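Local coordinates for protein amine oxidase (PDB 3PGB) that probably oxidises primary amines, using a copper ion and a topaquinone cofactor formed from one of its own tyrosines, at residues T203-N208 with K292-P297; L576-I581 with F610-G615; N102-I107 with S431-E436. All blocks are in the same frame, centred on the assembly; numbering follows the deposited sequence.

Contact 1 of 3, residues T203-N208 with K292-P297; sequences TLDLWN and KAYWSP
The Tyr294 ring meets Asp205 OD2 and Leu206 CD1 at its edge, near the ring plane. One face of the Trp295 ring is covered by its neighbour Tyr294, whose CD1 lies 3.6 Å above the plane over the ring centre. Asp205 also reaches Trp295, with its CG 3.9 Å from Trp295 CH2, an oblique approach. The carboxylate stands almost upright to the Tyr294 ring, with the planes 86° apart. Tyr294 OH donates to Asp205 OD2 over 2.8 Å. The hydroxyl comes to OD2 on the anti side, 17° out of the carboxylate plane. The same oxygen forms a salt bridge with Lys301, so two partners grip it, and the lysine would be expected to favour the charged carboxylate.

The contact joins the C-terminal parts of helix 200-207 and helix 287-294. Between them in sequence runs the five-stranded antiparallel sheet 219-284, an arrangement consistent with a small alpha/beta N-terminal domain of a copper amine oxidase. Trp207 packs on strands 219-223 and 255-263 of that sheet.

With its CG anti to the backbone nitrogen (chi1 -174°), Tyr294 carries its hydroxyl to helix 200-207. Leu206 meets the other side of the phenol, with CD1 3.5 Å from Tyr294 CE2. Ile202, one turn back on helix 200-207, touches both aromatic rings. Trp295 NE1 makes a weak hydrogen bond to Asp201 OD2.

Contact 2 of 3, residues L576-I581 with F610-G615; sequences LGRSFI and FGEPRG
Arg578 NH1 lies 2.7 Å from Glu612 OE2, the shortest polar approach of this contact. The pair is a salt bridge between two parts of the catalytic beta-sandwich domain of a copper amine oxidase. Arg578 stands on strand 570-580, which forms an antiparallel hairpin with strand 548-562. Glu612 sits in the loop just before strand 613-619, which pairs with strand 597-603.

The backbones are well apart here. The CA atoms of Arg578 and Glu612 are 12.0 Å from each other. Long side chains span the gap from opposite directions. Arg578 bends at chi2 on its way across the gap to Glu612. Glu612 also bends at chi2, which turns its carboxylate toward the arginine.

The carboxylate lies at the edge of the guanidinium, and the two planes are 39° apart. Both of its oxygens turn to NH1. The hydrogen bond to OE2 is short but weak, because the N-H points well off the oxygen. The bond from NH1 to OE1 is much straighter, but its 3.4 Å length makes it weak too. The attraction is therefore probably more one of charge than of well-aligned hydrogen bonds.

Asn608 OD1 accepts from the backbone nitrogens of Phe610 and Glu612 and so braces the loop that carries the acid. The second subunit packs against the pair: Gly520 of that subunit on Arg578, and its Tyr521 on Glu612. The salt bridge thus lies at the dimer interface. Within the pair, NH1 alone makes the bonds to the carboxylate; Arg578 NH2 stays 3.8 Å from Glu612 OE1.

Contact 3 of 3, residues N102-I107 with S431-E436; sequences NTIALI and SFYKDE
Ile107 lies over one face of the Tyr433 ring, its CG1 4.0 Å from the ring centroid in a CH-pi contact. This is the tight half of the contact. Ile107 CD1 extends to the far end of the phenol, 3.6 Å from Tyr433 CZ. Ile104 crosses the tyrosine at about a right angle and brings CG2 to 3.6 Å from Tyr433 OH. The ring also reaches the backbone, with Tyr433 CD2 3.5 Å from Ile107 N. Tyr433 can lie across strand 102-107 because its CG is anti to the backbone nitrogen (chi1 172°). Helix 73-84 adds to this packing, with Val79 on Ile107 and Thr76 on Tyr433.

The other half is less directly packed, and ordered waters bridge it. One water takes protons from Tyr433 OH and Glu436 N and gives protons to Ile104 O and Glu436 OE2. Its bond to Tyr433 OH is 2.7 Å long. A second water links Ile104 N to the same Glu436 OE2, which Thr94 OG1 also holds. A third accepts from Asp435 N and lies 3.2 Å from Ala105 O. At the exposed margin, Lys434 NZ forms a salt bridge with Asp435 OD2 over 3.1 Å.

The two strands run nearly antiparallel, at 158°, but side chains and water join them in place of direct backbone bonds. Strand 426-434 turns back into strand 437-451 of the enzyme domain, whereas strand 102-110 pairs with strand 131-138 of a separate N-terminal sheet. There the strand carries a classic beta bulge, with the two residues Ala105 and Leu106 set opposite the single residue Arg135.

In the fold
After strand 58-59 and helix 73-84, strand 102-110 supplies the early half of contact 3. The chain then builds the N-terminal sheets and helices. Contact 1 opens and closes within this part, joining helices 200-207 and 287-294, which flank the sheet 219-284 in sequence. The chain next enters the enzyme domain, and at 431-436 it closes contact 3, a loop of more than 300 residues that encloses contact 1. Contact 2 follows in series and closes a short loop inside the enzyme domain. Contact 3 therefore ties an N-terminal sheet to the enzyme domain, while contacts 1 and 2 are more local. The centres of contacts 1 and 2 are about 69 Å apart, on opposite sides of the chain's centre.

Contact 1 of 3, residues T203-N208 with K292-P297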
loop_
_atom_site.group_PDB
_atom_site.type_symbol
_atom_site.label_atom_id
_atom_site.label_comp_id
_atom_site.label_asym_id
_atom_site.label_seq_id
_atom_site.Cartn_x
_atom_site.Cartn_y
_atom_site.Cartn_z
ATOM N N THR A 203 6.275 -43.287 -20.211
ATOM C CA THR A 203 5.669 -42.546 -19.092
ATOM C C THR A 203 5.585 -43.397 -17.828
ATOM O O THR A 203 5.521 -42.860 -16.727
ATOM C CB THR A 203 4.267 -41.965 -19.434
ATOM O OG1 THR A 203 3.301 -43.018 -19.585
ATOM C CG2 THR A 203 4.331 -41.124 -20.704
ATOM N N LEU A 204 5.587 -44.719 -17.994
ATOM C CA LEU A 204 5.636 -45.652 -16.863
ATOM C C LEU A 204 7.033 -45.684 -16.255
ATOM O O LEU A 204 7.186 -45.735 -15.036
ATOM C CB LEU A 204 5.238 -47.070 -17.302
ATOM C CG LEU A 204 3.779 -47.483 -17.091
ATOM C CD1 LEU A 204 3.468 -48.761 -17.863
ATOM C CD2 LEU A 204 3.490 -47.662 -15.601
ATOM N N ASP A 205 8.048 -45.667 -17.114
ATOM C CA ASP A 205 9.440 -45.718 -16.668
ATOM C C ASP A 205 9.886 -44.395 -16.032
ATOM O O ASP A 205 10.748 -44.373 -15.152
ATOM C CB ASP A 205 10.353 -46.052 -17.846
ATOM C CG ASP A 205 11.746 -46.448 -17.407
ATOM O OD1 ASP A 205 11.858 -47.407 -16.617
ATOM O OD2 ASP A 205 12.725 -45.810 -17.854
ATOM N N LEU A 206 9.283 -43.301 -16.481
ATOM C CA LEU A 206 9.716 -41.969 -16.096
ATOM C C LEU A 206 9.086 -41.594 -14.762
ATOM O O LEU A 206 9.768 -41.075 -13.876
ATOM C CB LEU A 206 9.332 -40.967 -17.198
ATOM C CG LEU A 206 10.300 -39.865 -17.648
ATOM C CD1 LEU A 206 11.752 -40.295 -17.606
ATOM C CD2 LEU A 206 9.930 -39.439 -19.067
ATOM N N TRP A 207 7.788 -41.874 -14.617
ATOM C CA TRP A 207 7.013 -41.430 -13.454
ATOM C C TRP A 207 6.007 -42.455 -12.891
ATOM O O TRP A 207 5.114 -42.076 -12.128
ATOM C CB TRP A 207 6.228 -40.170 -13.817
ATOM C CG TRP A 207 6.918 -39.215 -14.732
ATOM C CD1 TRP A 207 8.062 -38.512 -14.482
ATOM C CD2 TRP A 207 6.485 -38.827 -16.036
ATOM N NE1 TRP A 207 8.375 -37.719 -15.557
ATOM C CE2 TRP A 207 7.422 -37.893 -16.526
ATOM C CE3 TRP A 207 5.402 -39.183 -16.842
ATOM C CZ2 TRP A 207 7.303 -37.307 -17.792
ATOM C CZ3 TRP A 207 5.282 -38.598 -18.100
ATOM C CH2 TRP A 207 6.229 -37.673 -18.559
ATOM N N ASN A 208 6.150 -43.736 -13.247
ATOM C CA ASN A 208 5.184 -44.784 -12.857
ATOM C C ASN A 208 3.739 -44.391 -13.167
ATOM O O ASN A 208 2.845 -44.633 -12.363
ATOM C CB ASN A 208 5.329 -45.157 -11.366
ATOM C CG ASN A 208 6.659 -45.837 -11.045
ATOM O OD1 ASN A 208 7.322 -46.389 -11.925
ATOM N ND2 ASN A 208 7.048 -45.807 -9.772
ATOM N N LYS A 292 13.886 -43.942 -29.523
ATOM C CA LYS A 292 15.253 -44.457 -29.683
ATOM C C LYS A 292 16.215 -43.761 -28.723
ATOM O O LYS A 292 17.079 -44.404 -28.133
ATOM C CB LYS A 292 15.744 -44.293 -31.129
ATOM N N ALA A 293 16.055 -42.450 -28.566
ATOM C CA ALA A 293 16.898 -41.676 -27.664
ATOM C C ALA A 293 16.661 -42.060 -26.207
ATOM O O ALA A 293 17.617 -42.265 -25.462
ATOM C CB ALA A 293 16.665 -40.188 -27.863
ATOM N N TYR A 294 15.390 -42.165 -25.812
ATOM C CA TYR A 294 15.030 -42.486 -24.428
ATOM C C TYR A 294 15.718 -43.757 -23.943
ATOM O O TYR A 294 16.456 -43.736 -22.951
ATOM C CB TYR A 294 13.512 -42.638 -24.273
ATOM C CG TYR A 294 13.086 -42.830 -22.835
ATOM C CD1 TYR A 294 12.829 -44.096 -22.329
ATOM C CD2 TYR A 294 12.974 -41.740 -21.972
ATOM C CE1 TYR A 294 12.452 -44.275 -21.001
ATOM C CE2 TYR A 294 12.605 -41.904 -20.648
ATOM C CZ TYR A 294 12.344 -43.171 -20.169
ATOM O OH TYR A 294 11.981 -43.341 -18.858
ATOM N N TRP A 295 15.483 -44.854 -24.658
ATOM C CA TRP A 295 16.001 -46.170 -24.267
ATOM C C TRP A 295 17.483 -46.414 -24.617
ATOM O O TRP A 295 18.002 -47.500 -24.354
ATOM C CB TRP A 295 15.142 -47.289 -24.873
ATOM C CG TRP A 295 13.712 -47.283 -24.419
ATOM C CD1 TRP A 295 12.618 -46.953 -25.165
ATOM C CD2 TRP A 295 13.223 -47.628 -23.118
ATOM N NE1 TRP A 295 11.479 -47.074 -24.407
ATOM C CE2 TRP A 295 11.821 -47.485 -23.148
ATOM C CE3 TRP A 295 13.833 -48.042 -21.928
ATOM C CZ2 TRP A 295 11.017 -47.744 -22.036
ATOM C CZ3 TRP A 295 13.030 -48.299 -20.818
ATOM C CH2 TRP A 295 11.638 -48.149 -20.884
ATOM N N SER A 296 18.163 -45.425 -25.199
ATOM C CA SER A 296 19.612 -45.515 -25.394
ATOM C C SER A 296 20.350 -45.462 -24.056
ATOM O O SER A 296 19.873 -44.827 -23.111
ATOM C CB SER A 296 20.125 -44.373 -26.270
ATOM O OG SER A 296 19.628 -44.485 -27.587
ATOM N N PRO A 297 21.521 -46.121 -23.971
ATOM C CA PRO A 297 22.327 -45.971 -22.762
ATOM C C PRO A 297 22.817 -44.538 -22.601
ATOM O O PRO A 297 23.135 -43.889 -23.596
ATOM C CB PRO A 297 23.504 -46.934 -22.985
ATOM C CG PRO A 297 23.481 -47.272 -24.441
ATOM C CD PRO A 297 22.073 -47.133 -24.889
#

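Contact 2 of 3, residues L576-I581 with F610-G615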
loop_
_atom_site.group_PDB
_atom_site.type_symbol
_atom_site.label_atom_id
_atom_site.label_comp_id
_atom_site.label_asym_id
_atom_site.label_seq_id
_atom_site.Cartn_x
_atom_site.Cartn_y
_atom_site.Cartn_z
ATOM N N LEU A 576 6.559 23.018 -9.326
ATOM C CA LEU A 576 5.462 22.283 -9.940
ATOM C C LEU A 576 5.561 22.446 -11.446
ATOM O O LEU A 576 5.816 23.544 -11.934
ATOM C CB LEU A 576 4.097 22.801 -9.472
ATOM C CG LEU A 576 3.595 22.427 -8.079
ATOM C CD1 LEU A 576 2.149 22.873 -7.917
ATOM C CD2 LEU A 576 3.722 20.930 -7.832
ATOM N N GLY A 577 5.364 21.353 -12.173
ATOM C CA GLY A 577 5.248 21.402 -13.625
ATOM C C GLY A 577 3.859 20.962 -14.045
ATOM O O GLY A 577 3.491 19.809 -13.839
ATOM N N ARG A 578 3.088 21.872 -14.637
ATOM C CA ARG A 578 1.704 21.577 -15.010
ATOM C C ARG A 578 1.486 21.503 -16.511
ATOM O O ARG A 578 1.988 22.338 -17.261
ATOM C CB ARG A 578 0.766 22.619 -14.433
ATOM C CG ARG A 578 0.915 22.781 -12.952
ATOM C CD ARG A 578 -0.390 23.161 -12.324
ATOM N NE ARG A 578 -0.192 23.976 -11.141
ATOM C CZ ARG A 578 -1.180 24.517 -10.444
ATOM N NH1 ARG A 578 -2.449 24.311 -10.806
ATOM N NH2 ARG A 578 -0.898 25.262 -9.379
ATOM N N SER A 579 0.714 20.505 -16.930
ATOM C CA SER A 579 0.349 20.333 -18.325
ATOM C C SER A 579 -0.949 19.549 -18.416
ATOM O O SER A 579 -1.207 18.673 -17.588
ATOM C CB SER A 579 1.453 19.583 -19.079
ATOM O OG SER A 579 1.535 18.227 -18.665
ATOM N N PHE A 580 -1.757 19.860 -19.425
ATOM C CA PHE A 580 -2.966 19.099 -19.706
ATOM C C PHE A 580 -2.701 18.138 -20.856
ATOM O O PHE A 580 -2.016 18.496 -21.811
ATOM C CB PHE A 580 -4.106 20.036 -20.093
ATOM C CG PHE A 580 -4.521 20.980 -19.002
ATOM C CD1 PHE A 580 -5.287 20.532 -17.933
ATOM C CD2 PHE A 580 -4.167 22.321 -19.053
ATOM C CE1 PHE A 580 -5.686 21.406 -16.920
ATOM C CE2 PHE A 580 -4.561 23.205 -18.047
ATOM C CZ PHE A 580 -5.322 22.745 -16.978
ATOM N N ILE A 581 -3.226 16.921 -20.766
ATOM C CA ILE A 581 -3.210 16.008 -21.906
ATOM C C ILE A 581 -4.201 16.554 -22.929
ATOM O O ILE A 581 -5.376 16.725 -22.625
ATOM C CB ILE A 581 -3.579 14.568 -21.504
ATOM C CG1 ILE A 581 -2.465 13.963 -20.650
ATOM C CG2 ILE A 581 -3.811 13.702 -22.742
ATOM C CD1 ILE A 581 -2.728 12.537 -20.211
ATOM N N PHE A 610 -10.753 29.837 -6.193
ATOM C CA PHE A 610 -9.350 30.254 -6.345
ATOM C C PHE A 610 -8.766 29.982 -7.734
ATOM O O PHE A 610 -7.551 30.015 -7.906
ATOM C CB PHE A 610 -8.484 29.563 -5.289
ATOM C CG PHE A 610 -9.068 29.620 -3.910
ATOM C CD1 PHE A 610 -9.523 28.465 -3.282
ATOM C CD2 PHE A 610 -9.189 30.830 -3.250
ATOM C CE1 PHE A 610 -10.079 28.517 -2.008
ATOM C CE2 PHE A 610 -9.740 30.888 -1.979
ATOM C CZ PHE A 610 -10.188 29.730 -1.358
ATOM N N GLY A 611 -9.622 29.711 -8.715
ATOM C CA GLY A 611 -9.180 29.492 -10.095
ATOM C C GLY A 611 -8.589 28.119 -10.376
ATOM O O GLY A 611 -8.028 27.875 -11.443
ATOM N N GLU A 612 -8.743 27.206 -9.431
ATOM C CA GLU A 612 -8.114 25.911 -9.535
ATOM C C GLU A 612 -9.149 24.871 -10.006
ATOM O O GLU A 612 -10.202 24.714 -9.384
ATOM C CB GLU A 612 -7.515 25.555 -8.173
ATOM C CG GLU A 612 -6.543 24.413 -8.179
ATOM C CD GLU A 612 -5.269 24.701 -8.942
ATOM O OE1 GLU A 612 -4.641 25.755 -8.707
ATOM O OE2 GLU A 612 -4.876 23.846 -9.766
ATOM N N PRO A 613 -8.864 24.170 -11.120
ATOM C CA PRO A 613 -9.829 23.196 -11.638
ATOM C C PRO A 613 -10.149 22.093 -10.642
ATOM O O PRO A 613 -9.232 21.487 -10.087
ATOM C CB PRO A 613 -9.131 22.612 -12.871
ATOM C CG PRO A 613 -7.712 23.028 -12.776
ATOM C CD PRO A 613 -7.659 24.263 -11.960
ATOM N N ARG A 614 -11.438 21.842 -10.414
ATOM C CA ARG A 614 -11.868 20.811 -9.457
ATOM C C ARG A 614 -11.747 19.413 -10.068
ATOM O O ARG A 614 -12.051 19.219 -11.245
ATOM C CB ARG A 614 -13.302 21.070 -8.998
ATOM C CG ARG A 614 -13.492 22.403 -8.265
ATOM C CD ARG A 614 -14.967 22.681 -7.949
ATOM N NE ARG A 614 -15.542 21.618 -7.128
ATOM C CZ ARG A 614 -16.839 21.463 -6.858
ATOM N NH1 ARG A 614 -17.226 20.443 -6.093
ATOM N NH2 ARG A 614 -17.752 22.306 -7.337
ATOM N N GLY A 615 -11.300 18.440 -9.278
ATOM C CA GLY A 615 -11.072 17.094 -9.804
ATOM C C GLY A 615 -10.698 16.046 -8.776
ATOM O O GLY A 615 -10.932 16.227 -7.581
#

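Contact 3 of 3, residues N102-I107 with S431-E436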
loop_
_atom_site.group_PDB
_atom_site.type_symbol
_atom_site.label_atom_id
_atom_site.label_comp_id
_atom_site.label_asym_id
_atom_site.label_seq_id
_atom_site.Cartn_x
_atom_site.Cartn_y
_atom_site.Cartn_z
ATOM N N ASN A 102 -25.139 -26.478 -32.584
ATOM C CA ASN A 102 -25.155 -25.049 -32.272
ATOM C C ASN A 102 -25.764 -24.851 -30.887
ATOM O O ASN A 102 -26.907 -25.253 -30.641
ATOM C CB ASN A 102 -25.964 -24.272 -33.308
ATOM C CG ASN A 102 -25.456 -24.473 -34.721
ATOM O OD1 ASN A 102 -24.251 -24.560 -34.956
ATOM N ND2 ASN A 102 -26.377 -24.545 -35.671
ATOM N N THR A 103 -25.006 -24.240 -29.982
ATOM C CA THR A 103 -25.459 -24.092 -28.607
ATOM C C THR A 103 -25.403 -22.640 -28.148
ATOM O O THR A 103 -24.757 -21.799 -28.780
ATOM C CB THR A 103 -24.634 -24.981 -27.657
ATOM O OG1 THR A 103 -23.270 -24.542 -27.653
ATOM N N ILE A 104 -26.097 -22.367 -27.044
ATOM C CA ILE A 104 -26.162 -21.033 -26.449
ATOM C C ILE A 104 -25.062 -20.912 -25.391
ATOM O O ILE A 104 -25.159 -21.501 -24.317
ATOM C CB ILE A 104 -27.548 -20.766 -25.807
ATOM C CG1 ILE A 104 -28.657 -20.902 -26.846
ATOM C CG2 ILE A 104 -27.609 -19.379 -25.184
ATOM C CD1 ILE A 104 -30.045 -20.820 -26.261
ATOM N N ALA A 105 -24.019 -20.152 -25.702
ATOM C CA ALA A 105 -22.906 -19.966 -24.776
ATOM C C ALA A 105 -23.266 -18.986 -23.660
ATOM O O ALA A 105 -22.820 -19.147 -22.528
ATOM C CB ALA A 105 -21.653 -19.486 -25.524
ATOM N N LEU A 106 -24.067 -17.975 -23.973
ATOM C CA LEU A 106 -24.415 -16.964 -22.984
ATOM C C LEU A 106 -25.708 -16.239 -23.321
ATOM O O LEU A 106 -25.985 -15.961 -24.478
ATOM C CB LEU A 106 -23.285 -15.941 -22.858
ATOM C CG LEU A 106 -23.463 -14.835 -21.817
ATOM C CD1 LEU A 106 -23.559 -15.416 -20.419
ATOM C CD2 LEU A 106 -22.326 -13.833 -21.913
ATOM N N ILE A 107 -26.490 -15.948 -22.287
ATOM C CA ILE A 107 -27.631 -15.047 -22.382
ATOM C C ILE A 107 -27.519 -14.088 -21.210
ATOM O O ILE A 107 -27.511 -14.514 -20.050
ATOM C CB ILE A 107 -28.975 -15.790 -22.297
ATOM C CG1 ILE A 107 -29.060 -16.891 -23.355
ATOM C CG2 ILE A 107 -30.113 -14.826 -22.485
ATOM C CD1 ILE A 107 -30.334 -17.709 -23.276
ATOM N N SER A 431 -25.524 -14.256 -9.732
ATOM C CA SER A 431 -25.823 -15.419 -10.566
ATOM C C SER A 431 -25.183 -15.288 -11.934
ATOM O O SER A 431 -24.727 -14.209 -12.324
ATOM C CB SER A 431 -27.333 -15.608 -10.716
ATOM O OG SER A 431 -27.936 -14.438 -11.223
ATOM N N PHE A 432 -25.137 -16.406 -12.650
ATOM C CA PHE A 432 -24.714 -16.399 -14.043
ATOM C C PHE A 432 -25.435 -17.477 -14.847
ATOM O O PHE A 432 -25.898 -18.482 -14.298
ATOM C CB PHE A 432 -23.201 -16.576 -14.145
ATOM C CG PHE A 432 -22.728 -17.969 -13.855
ATOM C CD1 PHE A 432 -22.334 -18.807 -14.882
ATOM C CD2 PHE A 432 -22.670 -18.440 -12.551
ATOM C CE1 PHE A 432 -21.891 -20.090 -14.615
ATOM C CE2 PHE A 432 -22.225 -19.720 -12.277
ATOM C CZ PHE A 432 -21.839 -20.547 -13.311
ATOM N N TYR A 433 -25.526 -17.249 -16.150
ATOM C CA TYR A 433 -26.184 -18.180 -17.046
ATOM C C TYR A 433 -25.148 -19.108 -17.638
ATOM O O TYR A 433 -24.114 -18.650 -18.110
ATOM C CB TYR A 433 -26.905 -17.429 -18.171
ATOM C CG TYR A 433 -27.460 -18.333 -19.252
ATOM C CD1 TYR A 433 -28.781 -18.757 -19.219
ATOM C CD2 TYR A 433 -26.660 -18.770 -20.303
ATOM C CE1 TYR A 433 -29.296 -19.585 -20.209
ATOM C CE2 TYR A 433 -27.165 -19.602 -21.291
ATOM C CZ TYR A 433 -28.486 -20.006 -21.238
ATOM O OH TYR A 433 -28.990 -20.829 -22.215
ATOM N N LYS A 434 -25.417 -20.409 -17.598
ATOM C CA LYS A 434 -24.706 -21.363 -18.445
ATOM C C LYS A 434 -25.526 -22.639 -18.633
ATOM O O LYS A 434 -26.229 -23.072 -17.726
ATOM C CB LYS A 434 -23.301 -21.676 -17.900
ATOM C CG LYS A 434 -23.181 -22.860 -16.928
ATOM C CD LYS A 434 -21.707 -23.246 -16.746
ATOM C CE LYS A 434 -21.489 -24.310 -15.666
ATOM N NZ LYS A 434 -21.016 -25.614 -16.230
ATOM N N ASP A 435 -25.435 -23.222 -19.823
ATOM C CA ASP A 435 -26.054 -24.513 -20.116
ATOM C C ASP A 435 -27.561 -24.508 -19.849
ATOM O O ASP A 435 -28.083 -25.403 -19.196
ATOM C CB ASP A 435 -25.355 -25.626 -19.322
ATOM C CG ASP A 435 -23.840 -25.611 -19.499
ATOM O OD1 ASP A 435 -23.370 -25.271 -20.601
ATOM O OD2 ASP A 435 -23.116 -25.940 -18.536
ATOM N N GLU A 436 -28.242 -23.490 -20.368
ATOM C CA GLU A 436 -29.685 -23.300 -20.161
ATOM C C GLU A 436 -30.079 -23.357 -18.682
ATOM O O GLU A 436 -31.154 -23.856 -18.331
ATOM C CB GLU A 436 -30.494 -24.323 -20.974
ATOM C CG GLU A 436 -30.215 -24.289 -22.473
ATOM C CD GLU A 436 -29.145 -25.272 -22.893
ATOM O OE1 GLU A 436 -29.274 -26.467 -22.542
ATOM O OE2 GLU A 436 -28.181 -24.863 -23.580
HETATM O O HOH W 1 -27.639 -24.515 -26.395
HETATM O O HOH W 2 -27.084 -22.531 -22.935
HETATM O O HOH W 3 -23.317 -22.137 -21.615
#